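Local coordinates for sensor-type histidine kinase prrB (Mycobacterium tuberculosis, PDB 1YSR), which uses ATP to phosphorylate a protein histidine in the PrrB/PrrA two-component system, the piece given here being its C-terminal ATP-binding domain, at the interface of chains A and B. Sequence-based numbering; all coordinates share one arbitrary frame. Chains: chain A/B, Sensor-type histidine kinase prrB.

Contact 1: the interface of chains A and B. Residues chain A 36-37, 39, 73; chain B 20, 23-24, 48, 52.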
loop_
_atom_site.group_PDB
_atom_site.type_symbol
_atom_site.label_atom_id
_atom_site.label_comp_id
_atom_site.label_asym_id
_atom_site.label_seq_id
_atom_site.Cartn_x
_atom_site.Cartn_y
_atom_site.Cartn_z
ATOM N N PRO A 36 -0.493 8.429 -14.630
ATOM C CA PRO A 36 0.798 7.755 -14.702
ATOM C C PRO A 36 1.022 7.099 -13.379
ATOM O O PRO A 36 0.443 7.543 -12.367
ATOM C CB PRO A 36 1.786 8.898 -14.834
ATOM C CG PRO A 36 1.087 10.102 -14.165
ATOM C CD PRO A 36 -0.368 9.892 -14.542
ATOM N N THR A 37 1.859 6.065 -13.374
ATOM C CA THR A 37 2.296 5.442 -12.134
ATOM C C THR A 37 3.194 6.351 -11.337
ATOM O O THR A 37 4.216 6.850 -11.857
ATOM C CB THR A 37 2.962 4.067 -12.399
ATOM O OG1 THR A 37 1.957 3.152 -12.820
ATOM C CG2 THR A 37 3.571 3.524 -11.145
ATOM N N ILE A 39 5.347 6.622 -7.756
ATOM C CA ILE A 39 5.824 6.010 -6.515
ATOM C C ILE A 39 6.304 7.103 -5.569
ATOM O O ILE A 39 7.097 7.971 -6.004
ATOM C CB ILE A 39 7.006 5.017 -6.753
ATOM C CG1 ILE A 39 6.725 4.083 -7.968
ATOM C CG2 ILE A 39 7.270 4.208 -5.479
ATOM C CD1 ILE A 39 5.513 3.177 -7.750
ATOM N N SER A 73 1.813 13.440 -11.515
ATOM C CA SER A 73 3.227 13.455 -11.097
ATOM C C SER A 73 4.016 14.631 -11.628
ATOM O O SER A 73 3.834 15.046 -12.779
ATOM C CB SER A 73 3.947 12.216 -11.645
ATOM O OG SER A 73 3.224 11.032 -11.400
ATOM N N ASP B 20 6.449 7.477 -18.312
ATOM C CA ASP B 20 6.128 8.478 -17.261
ATOM C C ASP B 20 7.246 9.518 -17.077
ATOM O O ASP B 20 6.998 10.711 -16.813
ATOM C CB ASP B 20 5.761 7.802 -15.902
ATOM C CG ASP B 20 4.597 6.794 -16.015
ATOM O OD1 ASP B 20 3.718 6.950 -16.878
ATOM O OD2 ASP B 20 4.539 5.825 -15.239
ATOM N N ARG B 23 6.994 12.433 -19.629
ATOM C CA ARG B 23 6.013 13.469 -19.260
ATOM C C ARG B 23 6.469 14.418 -18.146
ATOM O O ARG B 23 6.064 15.596 -18.095
ATOM C CB ARG B 23 4.679 12.845 -18.861
ATOM C CG ARG B 23 4.047 11.988 -19.916
ATOM C CD ARG B 23 2.748 11.356 -19.388
ATOM N NE ARG B 23 2.496 10.060 -20.026
ATOM C CZ ARG B 23 2.318 8.912 -19.375
ATOM N NH1 ARG B 23 2.335 8.880 -18.047
ATOM N NH2 ARG B 23 2.107 7.791 -20.058
ATOM N N ILE B 24 7.307 13.911 -17.252
ATOM C CA ILE B 24 7.817 14.713 -16.173
ATOM C C ILE B 24 8.961 15.634 -16.583
ATOM O O ILE B 24 9.107 16.733 -16.015
ATOM C CB ILE B 24 8.271 13.836 -14.953
ATOM C CG1 ILE B 24 7.100 12.980 -14.449
ATOM C CG2 ILE B 24 8.804 14.738 -13.806
ATOM C CD1 ILE B 24 7.440 12.067 -13.276
ATOM N N ARG B 48 10.395 0.102 -9.192
ATOM C CA ARG B 48 10.076 1.317 -9.934
ATOM C C ARG B 48 10.673 2.549 -9.275
ATOM O O ARG B 48 11.145 3.465 -9.939
ATOM C CB ARG B 48 8.551 1.457 -10.115
ATOM C CG ARG B 48 8.097 2.722 -10.800
ATOM C CD ARG B 48 8.565 2.806 -12.269
ATOM N NE ARG B 48 8.242 4.190 -12.657
ATOM C CZ ARG B 48 7.137 4.561 -13.298
ATOM N NH1 ARG B 48 6.913 5.852 -13.514
ATOM N NH2 ARG B 48 6.293 3.653 -13.760
ATOM N N ASP B 52 13.025 5.225 -11.013
ATOM C CA ASP B 52 12.623 6.629 -10.997
ATOM C C ASP B 52 13.733 7.438 -10.376
ATOM O O ASP B 52 14.097 8.513 -10.849
ATOM C CB ASP B 52 11.385 6.877 -10.128
ATOM C CG ASP B 52 10.144 6.325 -10.688
ATOM O OD1 ASP B 52 10.103 6.010 -11.893
ATOM O OD2 ASP B 52 9.172 6.203 -9.876
HETATM O O HOH W 1 9.287 8.138 -7.855
HETATM O O HOH W 2 6.833 7.258 -10.267
#
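The loop holding A:Pro36 and A:Thr37, the start of strand 39-42 and the end of strand 66-74 in chain A lie against helices 10-24 and 44-60 of chain B. Chain B presents a row of charges already paired among themselves. B:Arg23 NH1 bonds B:Asp20 OD1 at 2.6 Å, with OD1 far out of the guanidinium plane. B:Arg48 turns NH1 and NH2 end-on to B:Asp20 OD2, and NH1 meets the anti lone pair of OD2 at 2.9 Å. On the same guanidinium, NE points almost straight at B:Asp52 OD1 (2.7 Å, 174° at H), so one carboxylate oxygen from each helix lies in its plane, which holds its rotation. With CG of B:Arg48 anti to the backbone N (chi1 177°), CG lies 3.4 Å from CG1 of A:Ile39; the bend at chi2 (65°) then turns the chain toward the carboxylates. Direct polar contact is slight: A:Thr37 N gives B:Asp20 OD2 a weak hydrogen bond of 3.3 Å. Water carries more of the polar link. Water 2 joins B:Asp52 OD2 (2.6 Å) to A:Thr37 O and A:Ile39 N, while water 1 connects OD2 of the same aspartate (2.8 Å) with A:Ile39 O. At the other end, CB of A:Pro36 sits at the in-plane edge of the B:Arg23 guanidinium, 3.3 Å from NH1, and CB of A:Ser73 touches the CD1 tip of B:Ile24. The patch, possibly a crystal contact, sets strand ends and a loop of one ATP-binding domain across two helices of its neighbour.

Contact 2: the interface of chains A and B. Residues chain A 149-150; chain B 49, 52-53, 56, 60, 102, 118.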
loop_
_atom_site.group_PDB
_atom_site.type_symbol
_atom_site.label_atom_id
_atom_site.label_comp_id
_atom_site.label_asym_id
_atom_site.label_seq_id
_atom_site.Cartn_x
_atom_site.Cartn_y
_atom_site.Cartn_z
ATOM N N PRO A 149 10.178 11.426 -3.610
ATOM C CA PRO A 149 11.332 10.806 -2.950
ATOM C C PRO A 149 12.717 11.095 -3.537
ATOM O O PRO A 149 13.734 10.694 -2.921
ATOM C CB PRO A 149 11.009 9.307 -3.070
ATOM C CG PRO A 149 10.315 9.216 -4.415
ATOM C CD PRO A 149 9.532 10.496 -4.579
ATOM N N SER A 150 12.739 11.754 -4.697
ATOM C CA SER A 150 13.964 12.100 -5.440
ATOM C C SER A 150 14.333 13.589 -5.399
ATOM O O SER A 150 13.468 14.468 -5.224
ATOM C CB SER A 150 13.799 11.672 -6.907
ATOM O OG SER A 150 13.534 10.278 -6.965
ATOM O OXT SER A 150 15.522 13.941 -5.579
ATOM N N LEU B 49 10.626 2.593 -7.954
ATOM C CA LEU B 49 11.229 3.718 -7.254
ATOM C C LEU B 49 12.695 3.854 -7.620
ATOM O O LEU B 49 13.191 4.971 -7.899
ATOM C CB LEU B 49 11.122 3.460 -5.749
ATOM C CG LEU B 49 11.723 4.565 -4.863
ATOM C CD1 LEU B 49 11.180 6.003 -5.187
ATOM C CD2 LEU B 49 11.582 4.224 -3.381
ATOM N N ASP B 52 13.025 5.225 -11.013
ATOM C CA ASP B 52 12.623 6.629 -10.997
ATOM C C ASP B 52 13.733 7.438 -10.376
ATOM O O ASP B 52 14.097 8.513 -10.849
ATOM C CB ASP B 52 11.385 6.877 -10.128
ATOM C CG ASP B 52 10.144 6.325 -10.688
ATOM O OD1 ASP B 52 10.103 6.010 -11.893
ATOM O OD2 ASP B 52 9.172 6.203 -9.876
ATOM N N ASN B 53 14.290 6.926 -9.295
ATOM C CA ASN B 53 15.271 7.720 -8.582
ATOM C C ASN B 53 16.547 7.848 -9.424
ATOM O O ASN B 53 17.187 8.903 -9.437
ATOM C CB ASN B 53 15.538 7.119 -7.218
ATOM C CG ASN B 53 16.517 7.940 -6.393
ATOM O OD1 ASN B 53 17.566 7.424 -5.987
ATOM N ND2 ASN B 53 16.153 9.189 -6.093
ATOM N N ALA B 56 15.852 10.379 -12.070
ATOM C CA ALA B 56 15.772 11.708 -11.468
ATOM C C ALA B 56 17.172 12.269 -11.178
ATOM O O ALA B 56 17.450 13.438 -11.435
ATOM C CB ALA B 56 14.933 11.662 -10.203
ATOM N N LYS B 60 18.290 15.774 -12.740
ATOM C CA LYS B 60 18.401 16.920 -11.828
ATOM C C LYS B 60 19.863 17.227 -11.485
ATOM O O LYS B 60 20.240 18.387 -11.284
ATOM C CB LYS B 60 17.522 16.728 -10.564
ATOM C CG LYS B 60 16.045 16.315 -10.914
ATOM C CD LYS B 60 15.173 15.816 -9.742
ATOM C CE LYS B 60 13.706 16.175 -9.998
ATOM N NZ LYS B 60 12.672 15.256 -9.344
ATOM N N SER B 102 19.038 11.517 -2.354
ATOM C CA SER B 102 18.780 12.703 -3.150
ATOM C C SER B 102 17.709 13.614 -2.507
ATOM O O SER B 102 17.462 14.742 -2.958
ATOM C CB SER B 102 18.337 12.300 -4.550
ATOM O OG SER B 102 18.230 13.460 -5.346
ATOM N N LEU B 118 18.364 5.193 -2.255
ATOM C CA LEU B 118 17.111 4.444 -2.477
ATOM C C LEU B 118 17.358 3.253 -3.394
ATOM O O LEU B 118 16.770 2.194 -3.187
ATOM C CB LEU B 118 16.040 5.314 -3.133
ATOM C CG LEU B 118 15.329 6.335 -2.246
ATOM C CD1 LEU B 118 14.376 7.202 -3.085
ATOM C CD2 LEU B 118 14.619 5.649 -1.051
#
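B:Ser102 OG donates to A:Ser150 OXT, a C-terminal carboxylate oxygen of chain A, at 2.8 Å. The serine hydroxyl gets there with OG anti to its own backbone N (chi1 -174°). A second bond holds the side chain of the same terminal residue: B:Asn53 ND2 reaches A:Ser150 OG at 3.0 Å, almost straight (174° at H) and with the oxygen 2° from the amide plane. The terminal serine is thus fastened at both its carboxylate and its hydroxyl. Its CB packs closely on CB of B:Ala56, 3.5 Å away. The side-chain amine of B:Lys60 lies farther off, NZ being 4.3 Å from A:Ser150 O; any effect on the carboxylate would probably be long-range. Beside the serine, the A:Pro149 ring and the B:Leu49 side chain run past each other in opposite directions, with CG of the proline 3.4 Å from CD1 of the leucine. CD1 of B:Leu118 adds a second leucine methyl. In the fold, the chain A tail beyond strand 140-147 lies against nucleotide-site elements of chain B: the N box on helix 44-60, B:Ser102 just after the F box, and B:Leu118 just after the glycine-rich G2 stretch. It probably occupies part of the ATP cleft, an insertion that may be a crystal contact.

Contact 3: the interface of chains A and B. Residues chain A 75; chain B 24-27, 59.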
loop_
_atom_site.group_PDB
_atom_site.type_symbol
_atom_site.label_atom_id
_atom_site.label_comp_id
_atom_site.label_asym_id
_atom_site.label_seq_id
_atom_site.Cartn_x
_atom_site.Cartn_y
_atom_site.Cartn_z
ATOM N N ARG A 75 8.171 16.837 -10.800
ATOM C CA ARG A 75 9.462 16.715 -10.154
ATOM C C ARG A 75 9.257 16.887 -8.659
ATOM O O ARG A 75 9.963 16.308 -7.900
ATOM C CB ARG A 75 10.450 17.754 -10.703
ATOM C CG ARG A 75 10.792 17.615 -12.204
ATOM C CD ARG A 75 11.349 18.992 -12.734
ATOM N NE ARG A 75 11.957 18.938 -14.077
ATOM C CZ ARG A 75 13.267 19.057 -14.318
ATOM N NH1 ARG A 75 14.133 19.229 -13.309
ATOM N NH2 ARG A 75 13.722 18.984 -15.567
ATOM N N ILE B 24 7.307 13.911 -17.252
ATOM C CA ILE B 24 7.817 14.713 -16.173
ATOM C C ILE B 24 8.961 15.634 -16.583
ATOM O O ILE B 24 9.107 16.733 -16.015
ATOM C CB ILE B 24 8.271 13.836 -14.953
ATOM C CG1 ILE B 24 7.100 12.980 -14.449
ATOM C CG2 ILE B 24 8.804 14.738 -13.806
ATOM C CD1 ILE B 24 7.440 12.067 -13.276
ATOM N N TYR B 25 9.806 15.157 -17.498
ATOM C CA TYR B 25 11.018 15.873 -17.848
ATOM C C TYR B 25 10.928 16.248 -19.311
ATOM O O TYR B 25 11.157 15.415 -20.186
ATOM C CB TYR B 25 12.280 15.034 -17.581
ATOM C CG TYR B 25 12.384 14.473 -16.175
ATOM C CD1 TYR B 25 12.807 15.282 -15.112
ATOM C CD2 TYR B 25 12.065 13.120 -15.915
ATOM C CE1 TYR B 25 12.938 14.770 -13.838
ATOM C CE2 TYR B 25 12.173 12.602 -14.652
ATOM C CZ TYR B 25 12.604 13.408 -13.617
ATOM O OH TYR B 25 12.698 12.868 -12.342
ATOM N N PRO B 26 10.609 17.523 -19.578
ATOM C CA PRO B 26 10.334 17.904 -20.976
ATOM C C PRO B 26 11.597 17.910 -21.873
ATOM O O PRO B 26 11.501 17.672 -23.087
ATOM C CB PRO B 26 9.704 19.297 -20.840
ATOM C CG PRO B 26 10.312 19.862 -19.564
ATOM C CD PRO B 26 10.560 18.673 -18.646
ATOM N N ASP B 27 12.763 18.162 -21.269
ATOM C CA ASP B 27 14.046 18.111 -21.985
ATOM C C ASP B 27 14.340 16.723 -22.583
ATOM O O ASP B 27 15.090 16.585 -23.552
ATOM C CB ASP B 27 15.210 18.506 -21.031
ATOM C CG ASP B 27 15.357 17.544 -19.786
ATOM O OD1 ASP B 27 16.386 16.779 -19.735
ATOM O OD2 ASP B 27 14.453 17.569 -18.868
ATOM N N VAL B 59 18.965 13.452 -14.452
ATOM C CA VAL B 59 18.448 14.719 -14.939
ATOM C C VAL B 59 18.729 15.875 -13.998
ATOM O O VAL B 59 19.340 16.879 -14.419
ATOM C CB VAL B 59 16.922 14.638 -15.195
ATOM C CG1 VAL B 59 16.378 16.024 -15.454
ATOM C CG2 VAL B 59 16.620 13.657 -16.354
HETATM O O HOH W 3 7.309 17.867 -13.811
#
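Apolar packing accounts for much of this peripheral patch of the A–B contact, where A:Arg75, in the turn between strands 66-74 and 77-84, lies across B:Ile24 and B:Tyr25, at the end of helix 10-24 and in the loop that follows. CG of A:Arg75 meets CG2 of B:Ile24 at 3.8 Å, the two side chains crossing at a slant. CG2 of that isoleucine also sits 3.9 Å above the centre of the B:Tyr25 ring, so it supports the ring from within chain B while touching the arginine. The chain of A:Arg75 is extended from CG to NE (chi2 159°), which carries the guanidinium past the isoleucine to the edge of the tyrosine. There CZ of A:Arg75 is 3.9 Å from CD1 of B:Tyr25, and the guanidinium and ring planes are 70° apart: the tyrosine edge lies under one guanidinium face, offset toward its rim. B:Val59 adds a lighter contact from helix 44-60.

The charged interaction is long. NH2 of A:Arg75 and the carboxylate oxygen OD2 of B:Asp27 form a salt bridge at 3.7 Å, and their flat groups are inclined by 52°, which suggests electrostatic attraction without a well-directed hydrogen bond.

Water supplies the remaining polar link. No nitrogen or oxygen bonds directly across the patch, but water 3 joins the two backbones, standing 3.1 Å from B:Ile24 O and 3.3 Å from A:Arg75 N.

The three patches appear to belong to one contact surface: the C-alpha centres of contacts 1 and 2 are about 11 Å apart, those of contacts 1 and 3 about 10 Å, and those of contacts 2 and 3 about 12 Å. Contacts 1 and 2 share B:Asp52, contacts 1 and 3 B:Ile24. Helix 44-60 of chain B contributes to every patch. Chain A answers with different segments, in keeping with an interface that is not an exact two-fold. The deposited assembly holds three copies, and contact 2 lies at the nucleotide site, so the arrangement may reflect crystal packing rather than the full-length kinase.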